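Side-chain contacts in restriction endonuclease S subunits (Thermoanaerobacter tengcongensis, PDB 3OKG), which probably serves as the DNA-binding specificity subunit of a type I methyltransferase, which is built from M and S polypeptides: residues D140-T143 with N144-T147; A402-D405 with K406-G410. All coordinates share one frame; numbering follows the deposited sequence.

Interaction 1 of 2, residues D140-T143 with N144-T147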
loop_
_atom_site.group_PDB
_atom_site.type_symbol
_atom_site.label_atom_id
_atom_site.label_comp_id
_atom_site.label_asym_id
_atom_site.label_seq_id
_atom_site.Cartn_x
_atom_site.Cartn_y
_atom_site.Cartn_z
ATOM N N ASP A 140 -6.573 -0.254 19.952
ATOM C CA ASP A 140 -5.993 1.042 20.366
ATOM C C ASP A 140 -6.587 1.527 21.710
ATOM O O ASP A 140 -5.932 2.245 22.453
ATOM C CB ASP A 140 -6.272 2.124 19.307
ATOM C CG ASP A 140 -5.489 1.928 18.019
ATOM O OD1 ASP A 140 -4.607 1.037 17.940
ATOM O OD2 ASP A 140 -5.765 2.686 17.057
ATOM N N PHE A 141 -7.811 1.127 22.017
ATOM C CA PHE A 141 -8.435 1.539 23.281
ATOM C C PHE A 141 -7.553 1.152 24.478
ATOM O O PHE A 141 -7.525 1.858 25.505
ATOM C CB PHE A 141 -9.837 0.928 23.434
ATOM C CG PHE A 141 -10.544 1.376 24.675
ATOM C CD1 PHE A 141 -11.088 2.654 24.752
ATOM C CD2 PHE A 141 -10.642 0.542 25.778
ATOM C CE1 PHE A 141 -11.741 3.081 25.906
ATOM C CE2 PHE A 141 -11.287 0.967 26.928
ATOM C CZ PHE A 141 -11.828 2.240 26.991
ATOM N N ILE A 142 -6.842 0.028 24.350
ATOM C CA ILE A 142 -5.931 -0.444 25.407
ATOM C C ILE A 142 -4.589 0.268 25.375
ATOM O O ILE A 142 -4.143 0.802 26.389
ATOM C CB ILE A 142 -5.685 -1.973 25.306
ATOM C CG1 ILE A 142 -6.965 -2.744 25.622
ATOM C CG2 ILE A 142 -4.528 -2.411 26.221
ATOM C CD1 ILE A 142 -7.730 -2.278 26.839
ATOM N N THR A 143 -3.961 0.275 24.198
ATOM C CA THR A 143 -2.729 1.017 23.932
ATOM C C THR A 143 -2.785 2.399 24.490
ATOM O O THR A 143 -1.855 2.888 25.136
ATOM C CB THR A 143 -2.617 1.297 22.413
ATOM O OG1 THR A 143 -2.725 0.081 21.697
ATOM C CG2 THR A 143 -1.314 2.032 22.050
ATOM N N ASN A 144 -3.895 3.062 24.186
ATOM C CA ASN A 144 -4.012 4.479 24.438
ATOM C C ASN A 144 -4.116 4.775 25.937
ATOM O O ASN A 144 -3.981 5.931 26.374
ATOM C CB ASN A 144 -5.192 5.035 23.645
ATOM C CG ASN A 144 -4.911 5.105 22.108
ATOM O OD1 ASN A 144 -3.779 4.886 21.633
ATOM N ND2 ASN A 144 -5.958 5.413 21.337
ATOM N N GLN A 145 -4.323 3.724 26.728
ATOM C CA GLN A 145 -4.404 3.884 28.188
ATOM C C GLN A 145 -3.052 3.741 28.888
ATOM O O GLN A 145 -2.916 4.019 30.094
ATOM C CB GLN A 145 -5.377 2.868 28.774
ATOM C CG GLN A 145 -6.828 3.110 28.435
ATOM C CD GLN A 145 -7.701 2.086 29.134
ATOM O OE1 GLN A 145 -7.721 2.021 30.355
ATOM N NE2 GLN A 145 -8.400 1.260 28.363
ATOM N N LEU A 146 -2.038 3.315 28.141
ATOM C CA LEU A 146 -0.742 3.034 28.760
ATOM C C LEU A 146 0.087 4.314 28.831
ATOM O O LEU A 146 0.743 4.716 27.874
ATOM C CB LEU A 146 -0.013 1.935 27.980
ATOM C CG LEU A 146 -0.809 0.625 28.004
ATOM C CD1 LEU A 146 -0.105 -0.369 27.068
ATOM C CD2 LEU A 146 -0.917 0.063 29.412
ATOM N N THR A 147 0.049 4.966 29.977
ATOM C CA THR A 147 0.627 6.295 30.055
ATOM C C THR A 147 2.134 6.371 29.822
ATOM O O THR A 147 2.615 7.359 29.258
ATOM C CB THR A 147 0.238 6.950 31.388
ATOM O OG1 THR A 147 0.742 6.169 32.471
ATOM C CG2 THR A 147 -1.227 6.972 31.456
#
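Two torsions bring Gln145 and Phe141 together: the ring carbon CG of Phe141 stands anti to its backbone N (chi1 -177°), while CG of Gln145 lies beside its own N (chi1 -70°), leading the extended amide chain back over the single turn of helix 140-143. The site is a helix end that runs on into a type I beta turn from Thr143 to Leu146, within the first DNA specificity domain of the chain. Gln145 NE2 donates to Phe141 O at 3.0 Å; the oxygen lies in the amide plane, although the donor stands above the carbonyl plane. The same nitrogen is 3.2 Å from Phe141 CE2, with ring and amide planes 65° apart. At its other end Gln145 OE1 accepts from Leu168 N, so both halves of the amide are engaged and its rotation is fixed.

The backbone bonds change with the turn. Asn144 N reaches Asp140 O at 2.8 Å in helical fashion, whereas Gln145 N and Leu146 N bond to Ile142 O and Thr143 O, three residues back. Asp140 bridges Lys100 and Arg398 with its two carboxylate oxygens, and Lys100 also bonds Thr143 OG1. Ile142 and Leu146 both pack on Phe92 of strand 90-93, and Leu146 CG lies 3.7 Å from Ile142 O.

Interaction 2 of 2, residues A402-D405 with K406-G410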
loop_
_atom_site.group_PDB
_atom_site.type_symbol
_atom_site.label_atom_id
_atom_site.label_comp_id
_atom_site.label_asym_id
_atom_site.label_seq_id
_atom_site.Cartn_x
_atom_site.Cartn_y
_atom_site.Cartn_z
ATOM N N ALA A 402 -10.877 -0.535 13.015
ATOM C CA ALA A 402 -12.235 -0.070 12.762
ATOM C C ALA A 402 -13.258 -1.156 13.132
ATOM O O ALA A 402 -14.309 -0.868 13.700
ATOM C CB ALA A 402 -12.390 0.368 11.304
ATOM N N ILE A 403 -12.920 -2.412 12.881
ATOM C CA ILE A 403 -13.782 -3.531 13.328
ATOM C C ILE A 403 -13.886 -3.630 14.865
ATOM O O ILE A 403 -14.979 -3.779 15.433
ATOM C CB ILE A 403 -13.283 -4.874 12.716
ATOM C CG1 ILE A 403 -13.450 -4.846 11.185
ATOM C CG2 ILE A 403 -14.038 -6.054 13.302
ATOM C CD1 ILE A 403 -12.686 -5.960 10.460
ATOM N N LEU A 404 -12.748 -3.527 15.540
ATOM C CA LEU A 404 -12.734 -3.656 16.989
ATOM C C LEU A 404 -13.548 -2.530 17.631
ATOM O O LEU A 404 -14.231 -2.742 18.638
ATOM C CB LEU A 404 -11.303 -3.641 17.519
ATOM C CG LEU A 404 -10.431 -4.821 17.026
ATOM C CD1 LEU A 404 -9.048 -4.696 17.705
ATOM C CD2 LEU A 404 -11.098 -6.173 17.389
ATOM N N ASP A 405 -13.478 -1.338 17.053
ATOM C CA ASP A 405 -14.225 -0.206 17.615
ATOM C C ASP A 405 -15.720 -0.492 17.615
ATOM O O ASP A 405 -16.425 -0.229 18.601
ATOM C CB ASP A 405 -13.940 1.087 16.838
ATOM C CG ASP A 405 -12.586 1.674 17.180
ATOM O OD1 ASP A 405 -12.004 1.280 18.220
ATOM O OD2 ASP A 405 -12.095 2.520 16.411
ATOM N N LYS A 406 -16.200 -1.048 16.517
ATOM C CA LYS A 406 -17.605 -1.486 16.458
ATOM C C LYS A 406 -17.903 -2.613 17.461
ATOM O O LYS A 406 -18.924 -2.603 18.152
ATOM C CB LYS A 406 -17.942 -1.999 15.058
ATOM C CG LYS A 406 -17.767 -0.997 13.941
ATOM C CD LYS A 406 -18.215 -1.631 12.624
ATOM C CE LYS A 406 -17.688 -0.883 11.396
ATOM N NZ LYS A 406 -18.574 -1.151 10.241
ATOM N N ALA A 407 -17.003 -3.590 17.528
ATOM C CA ALA A 407 -17.197 -4.741 18.399
ATOM C C ALA A 407 -17.354 -4.300 19.847
ATOM O O ALA A 407 -18.241 -4.772 20.550
ATOM C CB ALA A 407 -16.023 -5.714 18.272
ATOM N N PHE A 408 -16.502 -3.383 20.302
ATOM C CA PHE A 408 -16.429 -3.152 21.734
ATOM C C PHE A 408 -17.353 -2.042 22.209
ATOM O O PHE A 408 -17.339 -1.681 23.376
ATOM C CB PHE A 408 -14.977 -2.967 22.177
ATOM C CG PHE A 408 -14.119 -4.158 21.835
ATOM C CD1 PHE A 408 -14.554 -5.437 22.149
ATOM C CD2 PHE A 408 -12.894 -4.005 21.192
ATOM C CE1 PHE A 408 -13.783 -6.550 21.852
ATOM C CE2 PHE A 408 -12.115 -5.108 20.877
ATOM C CZ PHE A 408 -12.556 -6.386 21.199
ATOM N N ARG A 409 -18.186 -1.570 21.290
ATOM C CA ARG A 409 -19.250 -0.605 21.587
ATOM C C ARG A 409 -20.596 -1.353 21.525
ATOM O O ARG A 409 -21.651 -0.797 21.803
ATOM C CB ARG A 409 -19.216 0.488 20.518
ATOM C CG ARG A 409 -19.834 1.803 20.896
ATOM C CD ARG A 409 -19.122 2.928 20.160
ATOM N NE ARG A 409 -17.787 3.148 20.715
ATOM C CZ ARG A 409 -17.500 4.041 21.662
ATOM N NH1 ARG A 409 -18.458 4.831 22.166
ATOM N NH2 ARG A 409 -16.249 4.146 22.097
ATOM N N GLY A 410 -20.546 -2.618 21.124
ATOM C CA GLY A 410 -21.736 -3.442 21.019
ATOM C C GLY A 410 -22.461 -3.296 19.694
ATOM O O GLY A 410 -23.639 -3.614 19.579
HETATM O O HOH W 1 -15.612 0.878 20.833
#
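Leu404 on helix 392-407 and Phe408 just past its end, one turn apart, lie side by side and point the same way, where a Schellman motif closes the helix. Both side chains have CG beside the backbone N (chi1 -63° for Leu404), and this shared setting carries them along the same flank. Phe408 CE2 meets the Leu404 side chain, 3.8 Å from CB and as near the CD2 methyl, while Phe408 CD2 lies 3.1 Å from Leu404 O. Ala407 CB sits over one face of the ring, shifted toward the rim. The pair is buried against helix 130-137: both residues touch His135, and the Phe408 ring meets that of Phe132 at about 90°. On a neighbouring flank Ile403 and Ala407 pack on helix 174-216, joining this helix end to the long helix of the first predicted coiled coil.

Backbone bonds hold the turn beneath these side chains. Ala407 N donates to Ile403 O at 2.9 Å, in the carbonyl plane, and Phe408 N meets Leu404 O at the same 2.9 Å, nearly in line with the C=O. Phe408 is the first residue to leave helical angles. Gly410 then takes a positive phi (86°) as the C-prime residue, its N bonding Ala407 O while Asp411 N returns to Lys406 O.

Arg409 stays on the exposed side and makes a cation-pi contact with Tyr20, whose hydroxyl is hydrogen-bonded to Phe408 O. The Arg409 chain is bent at chi3, and a water ties its NE back to the helix, giving a hydrogen to Asp405 O at 2.6 Å and accepting one from Arg409 NE at 3.1 Å.

Overall arrangement
Interactions 1 and 2 are both helix ends, yet they close differently: 140-147 passes into a type I turn with a glutamine amide folded back, while in 402-410 the helix is ended by a Schellman motif with a glycine at C-prime. Their centres are 15 Å apart and their nearest atoms about 6 Å, so they do not touch directly. Helix 392-407 nevertheless connects them: its Arg398 and Gln401 bind Asp140 of interaction 1, and Gln401 also bonds Asp405 of interaction 2. Leu404 further touches Ser139, just ahead of 140-143. Thus the C-terminal end of the chain is fastened to the first specificity domain, on the same side of the chain's centre as interaction 1.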